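Local coordinates for uncharacterized conserved protein (Ruegeria pomeroyi DSS-3, PDB 3IUS) that is of unknown function but probably binds NAD or a related dinucleotide through a Rossmann-type fold of the epimerase/dehydratase kind, at residues I173-Q178 / V234-A239; C208-V213 / V266-P271. All coordinates share one frame; numbering follows the deposited sequence. Where two conformers were deposited one is given.

Contact 1 lies at the surface, its centre about 25 Å from the centre of the chain, whereas contact 2 is partly buried at about 14 Å. No element is shared: contact 1 pairs strands 172-174 and 233-235 of a small two-stranded parallel sheet, and contact 2 brings together two loops, one following strand 204-207 and the other preceding helix 273-282. Their segments alternate along the chain, and their nearest atoms are about 5 Å apart. Contact 1 combines a ladder of two backbone hydrogen bonds with apolar and CH-pi packing. Contact 2, nearer the large sheet, joins one direct backbone bond with a water between the loops and the packing of Leu-268 and Pro-271 against two aspartates.

Contact 1: residues I173-Q178 / V234-A239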
loop_
_atom_site.group_PDB
_atom_site.type_symbol
_atom_site.label_atom_id
_atom_site.label_comp_id
_atom_site.label_asym_id
_atom_site.label_seq_id
_atom_site.Cartn_x
_atom_site.Cartn_y
_atom_site.Cartn_z
ATOM N N ILE A 173 1.972 -18.723 -13.061
ATOM C CA ILE A 173 0.859 -18.489 -13.973
ATOM C C ILE A 173 1.291 -17.556 -15.096
ATOM O O ILE A 173 1.721 -16.425 -14.845
ATOM C CB ILE A 173 -0.347 -17.855 -13.250
ATOM C CG1 ILE A 173 -0.725 -18.662 -12.007
ATOM C CG2 ILE A 173 -1.524 -17.709 -14.201
ATOM C CD1 ILE A 173 -1.111 -20.094 -12.295
ATOM N N ILE A 174 1.153 -18.019 -16.334
ATOM C CA ILE A 174 1.591 -17.247 -17.495
ATOM C C ILE A 174 0.436 -16.596 -18.264
ATOM O O ILE A 174 -0.289 -17.262 -18.985
ATOM C CB ILE A 174 2.413 -18.123 -18.463
ATOM C CG1 ILE A 174 3.487 -18.896 -17.702
ATOM C CG2 ILE A 174 3.046 -17.270 -19.556
ATOM C CD1 ILE A 174 4.489 -18.001 -17.013
ATOM N N LYS A 175 0.261 -15.284 -18.103
ATOM C CA LYS A 175 -0.691 -14.541 -18.916
ATOM C C LYS A 175 0.120 -13.662 -19.858
ATOM O O LYS A 175 0.911 -12.834 -19.400
ATOM C CB LYS A 175 -1.571 -13.649 -18.035
ATOM C CG LYS A 175 -2.499 -12.722 -18.810
ATOM C CD LYS A 175 -3.802 -13.409 -19.159
ATOM C CE LYS A 175 -4.703 -12.517 -19.998
ATOM N NZ LYS A 175 -5.058 -11.248 -19.318
ATOM N N PRO A 176 -0.073 -13.834 -21.175
ATOM C CA PRO A 176 0.755 -13.128 -22.154
ATOM C C PRO A 176 0.687 -11.622 -21.942
ATOM O O PRO A 176 -0.410 -11.075 -21.823
ATOM C CB PRO A 176 0.103 -13.494 -23.493
ATOM C CG PRO A 176 -0.629 -14.754 -23.229
ATOM C CD PRO A 176 -1.125 -14.636 -21.822
ATOM N N GLY A 177 1.852 -10.987 -21.872
ATOM C CA GLY A 177 1.942 -9.541 -21.734
ATOM C C GLY A 177 1.730 -9.024 -20.327
ATOM O O GLY A 177 1.973 -7.850 -20.063
ATOM N N GLN A 178 1.270 -9.885 -19.424
ATOM C CA GLN A 178 0.925 -9.451 -18.068
ATOM C C GLN A 178 2.123 -8.975 -17.252
ATOM O O GLN A 178 3.141 -9.640 -17.176
ATOM C CB GLN A 178 0.209 -10.564 -17.302
ATOM C CG GLN A 178 -0.280 -10.131 -15.932
ATOM C CD GLN A 178 -1.536 -9.293 -16.010
ATOM O OE1 GLN A 178 -2.492 -9.656 -16.685
ATOM N NE2 GLN A 178 -1.537 -8.162 -15.323
ATOM N N VAL A 234 2.230 -22.680 -15.844
ATOM C CA VAL A 234 0.934 -23.089 -16.368
ATOM C C VAL A 234 0.280 -21.905 -17.059
ATOM O O VAL A 234 0.311 -20.784 -16.536
ATOM C CB VAL A 234 0.012 -23.607 -15.249
ATOM C CG1 VAL A 234 0.076 -22.689 -14.037
ATOM C CG2 VAL A 234 -1.417 -23.742 -15.752
ATOM N N ASP A 235 -0.299 -22.145 -18.234
ATOM C CA ASP A 235 -0.948 -21.077 -18.984
ATOM C C ASP A 235 -2.158 -20.554 -18.227
ATOM O O ASP A 235 -2.953 -21.319 -17.689
ATOM C CB ASP A 235 -1.368 -21.554 -20.377
ATOM C CG ASP A 235 -0.213 -21.572 -21.365
ATOM O OD1 ASP A 235 -0.375 -22.172 -22.448
ATOM O OD2 ASP A 235 0.851 -20.981 -21.068
ATOM N N PHE A 236 -2.287 -19.234 -18.189
ATOM C CA PHE A 236 -3.384 -18.584 -17.494
ATOM C C PHE A 236 -4.746 -19.212 -17.803
ATOM O O PHE A 236 -5.527 -19.492 -16.896
ATOM C CB PHE A 236 -3.385 -17.091 -17.832
ATOM C CG PHE A 236 -4.669 -16.397 -17.511
ATOM C CD1 PHE A 236 -5.563 -16.079 -18.517
ATOM C CD2 PHE A 236 -4.984 -16.062 -16.206
ATOM C CE1 PHE A 236 -6.749 -15.433 -18.232
ATOM C CE2 PHE A 236 -6.169 -15.415 -15.912
ATOM C CZ PHE A 236 -7.055 -15.101 -16.928
ATOM N N ASP A 237 -5.026 -19.433 -19.082
ATOM C CA ASP A 237 -6.318 -19.978 -19.492
ATOM C C ASP A 237 -6.434 -21.487 -19.231
ATOM O O ASP A 237 -7.388 -22.130 -19.671
ATOM C CB ASP A 237 -6.600 -19.655 -20.965
ATOM C CG ASP A 237 -5.867 -20.586 -21.924
ATOM O OD1 ASP A 237 -4.639 -20.778 -21.773
ATOM O OD2 ASP A 237 -6.529 -21.120 -22.839
ATOM N N LYS A 238 -5.467 -22.044 -18.508
ATOM C CA LYS A 238 -5.491 -23.463 -18.159
ATOM C C LYS A 238 -5.274 -23.694 -16.666
ATOM O O LYS A 238 -5.215 -24.834 -16.214
ATOM C CB LYS A 238 -4.433 -24.244 -18.948
ATOM C CG LYS A 238 -4.921 -24.844 -20.256
ATOM C CD LYS A 238 -4.543 -23.989 -21.453
ATOM C CE LYS A 238 -4.922 -24.683 -22.759
ATOM N NZ LYS A 238 -4.425 -23.963 -23.964
ATOM N N ALA A 239 -5.162 -22.613 -15.902
ATOM C CA ALA A 239 -4.755 -22.705 -14.500
ATOM C C ALA A 239 -5.893 -23.029 -13.526
ATOM O O ALA A 239 -5.657 -23.206 -12.329
ATOM C CB ALA A 239 -4.049 -21.416 -14.074
#
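Two backbone hydrogen bonds join the ends of strands 172-174 and 233-235, which run parallel. Ile-174 N donates to Val-234 O at 2.9 Å, nearly straight and in the plane of the carbonyl. Its own carbonyl then receives Phe-236 N, with Phe-236 N to Ile-174 O also 2.9 Å, but the donor stands 48° out of the carbonyl plane, consistent with the second chain turning there into the 3-10 segment 236-238. Ile-174 N and O thus bond to the residues on either side of Asp-235, its bridge partner, as is usual between parallel strands.

Apolar packing follows on the face that carries Ile-173 and Val-234, beta-branched residues well suited to extended chain. They lie side by side, and Ile-173 CD1 presses on Val-234 CG1 at 3.3 Å, tighter than normal van der Waals contact. Val-234 was modelled in two conformers, and here CG1 takes the crowded position between N and the carbonyl carbon (chi1 45°). Ile-173 CD1 also rests on Ala-239 CB at 3.7 Å, where a small methyl fits against it.

The third interaction is CH-pi. Lys-175 has CG anti to its backbone N and bends at chi2 (86°), which lays CD over one face of the Phe-236 ring, 3.7 Å from the centroid and displaced toward the rim. Ile-173 CG2 comes to the edge of this ring. Lys-175 NZ stands 5.0 Å from the Phe-236 centroid, at most a weak cation-pi attraction; its hydrogen bond goes to Tyr-249 O.

The chemistry implies a small sheet joined by backbone bonds, whose lysine gives its aliphatic carbons to the ring and its ammonium to a neighbouring loop.

Contact 2: residues C208-V213 / V266-P271; sequences CDDEPV and VRLKYP
Asp-209 faces the loop 266-271 and can be followed outward along its side chain. Its CB meets the carbonyl of Pro-271, with CB to Pro-271 O at 3.2 Å, and lies near Tyr-270 O as well. A chi1 of 74° puts CG in the crowded position between the backbone N and the carbonyl carbon, turning the carboxylate toward the residues that follow it. CG stays close to the same carbonyl, 3.4 Å from Pro-271 O. Beyond it OD1 accepts Glu-211 N at 3.0 Å, closing an Asx turn; the donor reaches OD1 from 55° above the carboxylate plane. The other oxygen, OD2, lies 2.7 Å from a water that is also 2.8 Å from Tyr-270 O, within hydrogen-bonding distance of both. A short carboxylate suits this place because one oxygen can fix the turn while the other faces the water between the loops.

The direct bond comes from the next residue: Asp-210 N donates to Pro-271 O at 2.8 Å, in the carbonyl plane. Proline, lacking an N-H, contributes by its carbonyl and its ring, whose CB lies near Asp-210 OD2. In Leu-268 an extended chi2 (-178°) carries CD1 forward, to lie against the Asp-209 backbone, 3.7 Å from CA, and beside Asp-210 OD1 at 3.6 Å. That carboxylate oxygen is held by Lys-261 in a salt bridge and by Asn-257 in a hydrogen bond, which probably favours the ionised form.

Around the contact, Asp-187 of helix 185-197 accepts the backbone N-H groups of Lys-269 and Tyr-270, and Glu-211 forms a salt bridge with Arg-274 of helix 273-282. The two loops therefore meet where the chain leaving strand 204-207 passes beside the approach to helix 273-282, with helix 185-197 packed against the loop 266-271.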
loop_
_atom_site.group_PDB
_atom_site.type_symbol
_atom_site.label_atom_id
_atom_site.label_comp_id
_atom_site.label_asym_id
_atom_site.label_seq_id
_atom_site.Cartn_x
_atom_site.Cartn_y
_atom_site.Cartn_z
ATOM N N CYS A 208 4.967 3.075 -6.500
ATOM C CA CYS A 208 5.393 1.816 -7.099
ATOM C C CYS A 208 6.854 1.968 -7.499
ATOM O O CYS A 208 7.356 3.081 -7.584
ATOM C CB CYS A 208 4.558 1.513 -8.345
ATOM S SG CYS A 208 4.526 2.883 -9.554
ATOM N N ASP A 209 7.533 0.859 -7.760
ATOM C CA ASP A 209 8.920 0.945 -8.192
ATOM C C ASP A 209 9.057 1.168 -9.704
ATOM O O ASP A 209 8.073 1.440 -10.396
ATOM C CB ASP A 209 9.732 -0.263 -7.701
ATOM C CG ASP A 209 9.425 -1.526 -8.461
ATOM O OD1 ASP A 209 8.801 -1.449 -9.544
ATOM O OD2 ASP A 209 9.829 -2.608 -7.977
ATOM N N ASP A 210 10.285 1.060 -10.201
ATOM C CA ASP A 210 10.611 1.456 -11.567
ATOM C C ASP A 210 10.342 0.399 -12.629
ATOM O O ASP A 210 10.416 0.687 -13.824
ATOM C CB ASP A 210 12.082 1.863 -11.655
ATOM C CG ASP A 210 12.350 3.208 -11.017
ATOM O OD1 ASP A 210 11.377 3.911 -10.699
ATOM O OD2 ASP A 210 13.535 3.549 -10.833
ATOM N N GLU A 211 10.045 -0.823 -12.207
ATOM C CA GLU A 211 10.033 -1.932 -13.150
ATOM C C GLU A 211 8.803 -2.833 -13.047
ATOM O O GLU A 211 8.795 -3.808 -12.287
ATOM C CB GLU A 211 11.311 -2.758 -13.008
ATOM C CG GLU A 211 11.415 -3.893 -14.003
ATOM C CD GLU A 211 12.792 -4.527 -14.027
ATOM O OE1 GLU A 211 13.735 -3.935 -13.468
ATOM O OE2 GLU A 211 12.928 -5.621 -14.613
ATOM N N PRO A 212 7.750 -2.492 -13.806
ATOM C CA PRO A 212 6.623 -3.408 -13.966
ATOM C C PRO A 212 7.172 -4.763 -14.361
ATOM O O PRO A 212 8.016 -4.833 -15.253
ATOM C CB PRO A 212 5.854 -2.798 -15.128
ATOM C CG PRO A 212 6.102 -1.326 -14.985
ATOM C CD PRO A 212 7.498 -1.183 -14.440
ATOM N N VAL A 213 6.704 -5.809 -13.706
ATOM C CA VAL A 213 7.325 -7.112 -13.880
ATOM C C VAL A 213 6.292 -8.223 -13.991
ATOM O O VAL A 213 5.303 -8.239 -13.268
ATOM C CB VAL A 213 8.322 -7.398 -12.727
ATOM C CG1 VAL A 213 7.615 -7.386 -11.374
ATOM C CG2 VAL A 213 9.029 -8.726 -12.943
ATOM N N VAL A 266 11.757 11.854 -3.243
ATOM C CA VAL A 266 12.024 10.466 -2.884
ATOM C C VAL A 266 12.981 9.797 -3.861
ATOM O O VAL A 266 12.862 9.955 -5.074
ATOM C CB VAL A 266 10.720 9.642 -2.810
ATOM C CG1 VAL A 266 11.028 8.142 -2.831
ATOM C CG2 VAL A 266 9.928 10.024 -1.569
ATOM N N ARG A 267 13.936 9.052 -3.317
ATOM C CA ARG A 267 14.806 8.228 -4.128
ATOM C C ARG A 267 14.668 6.785 -3.654
ATOM O O ARG A 267 15.036 6.450 -2.530
ATOM C CB ARG A 267 16.258 8.708 -4.041
ATOM C CG ARG A 267 17.188 7.965 -4.973
ATOM C CD ARG A 267 18.484 8.724 -5.263
ATOM N NE ARG A 267 19.172 8.121 -6.402
ATOM C CZ ARG A 267 19.793 6.946 -6.352
ATOM N NH1 ARG A 267 20.381 6.456 -7.434
ATOM N NH2 ARG A 267 19.833 6.265 -5.216
ATOM N N LEU A 268 14.114 5.941 -4.518
ATOM C CA LEU A 268 13.815 4.560 -4.164
ATOM C C LEU A 268 15.033 3.784 -3.662
ATOM O O LEU A 268 16.095 3.795 -4.289
ATOM C CB LEU A 268 13.199 3.830 -5.355
ATOM C CG LEU A 268 11.893 4.365 -5.942
ATOM C CD1 LEU A 268 11.446 3.452 -7.094
ATOM C CD2 LEU A 268 10.819 4.475 -4.862
ATOM N N LYS A 269 14.862 3.117 -2.525
ATOM C CA LYS A 269 15.883 2.227 -1.979
ATOM C C LYS A 269 15.930 0.961 -2.812
ATOM O O LYS A 269 16.989 0.353 -2.989
ATOM C CB LYS A 269 15.555 1.843 -0.534
ATOM C CG LYS A 269 15.653 2.964 0.483
ATOM C CD LYS A 269 15.119 2.498 1.836
ATOM C CE LYS A 269 15.608 3.381 2.978
ATOM N NZ LYS A 269 15.031 4.756 2.943
ATOM N N TYR A 270 14.769 0.553 -3.303
ATOM C CA TYR A 270 14.666 -0.672 -4.088
ATOM C C TYR A 270 13.902 -0.401 -5.383
ATOM O O TYR A 270 12.704 -0.646 -5.469
ATOM C CB TYR A 270 13.989 -1.784 -3.282
ATOM C CG TYR A 270 14.607 -2.018 -1.920
ATOM C CD1 TYR A 270 15.819 -2.686 -1.791
ATOM C CD2 TYR A 270 13.974 -1.586 -0.764
ATOM C CE1 TYR A 270 16.391 -2.904 -0.544
ATOM C CE2 TYR A 270 14.538 -1.799 0.488
ATOM C CZ TYR A 270 15.743 -2.462 0.590
ATOM O OH TYR A 270 16.300 -2.675 1.833
ATOM N N PRO A 271 14.606 0.113 -6.401
ATOM C CA PRO A 271 14.010 0.514 -7.683
ATOM C C PRO A 271 13.369 -0.635 -8.452
ATOM O O PRO A 271 12.514 -0.400 -9.302
ATOM C CB PRO A 271 15.213 1.063 -8.468
ATOM C CG PRO A 271 16.406 0.478 -7.774
ATOM C CD PRO A 271 16.028 0.478 -6.339
HETATM O O HOH W 1 11.028 -2.843 -5.578
#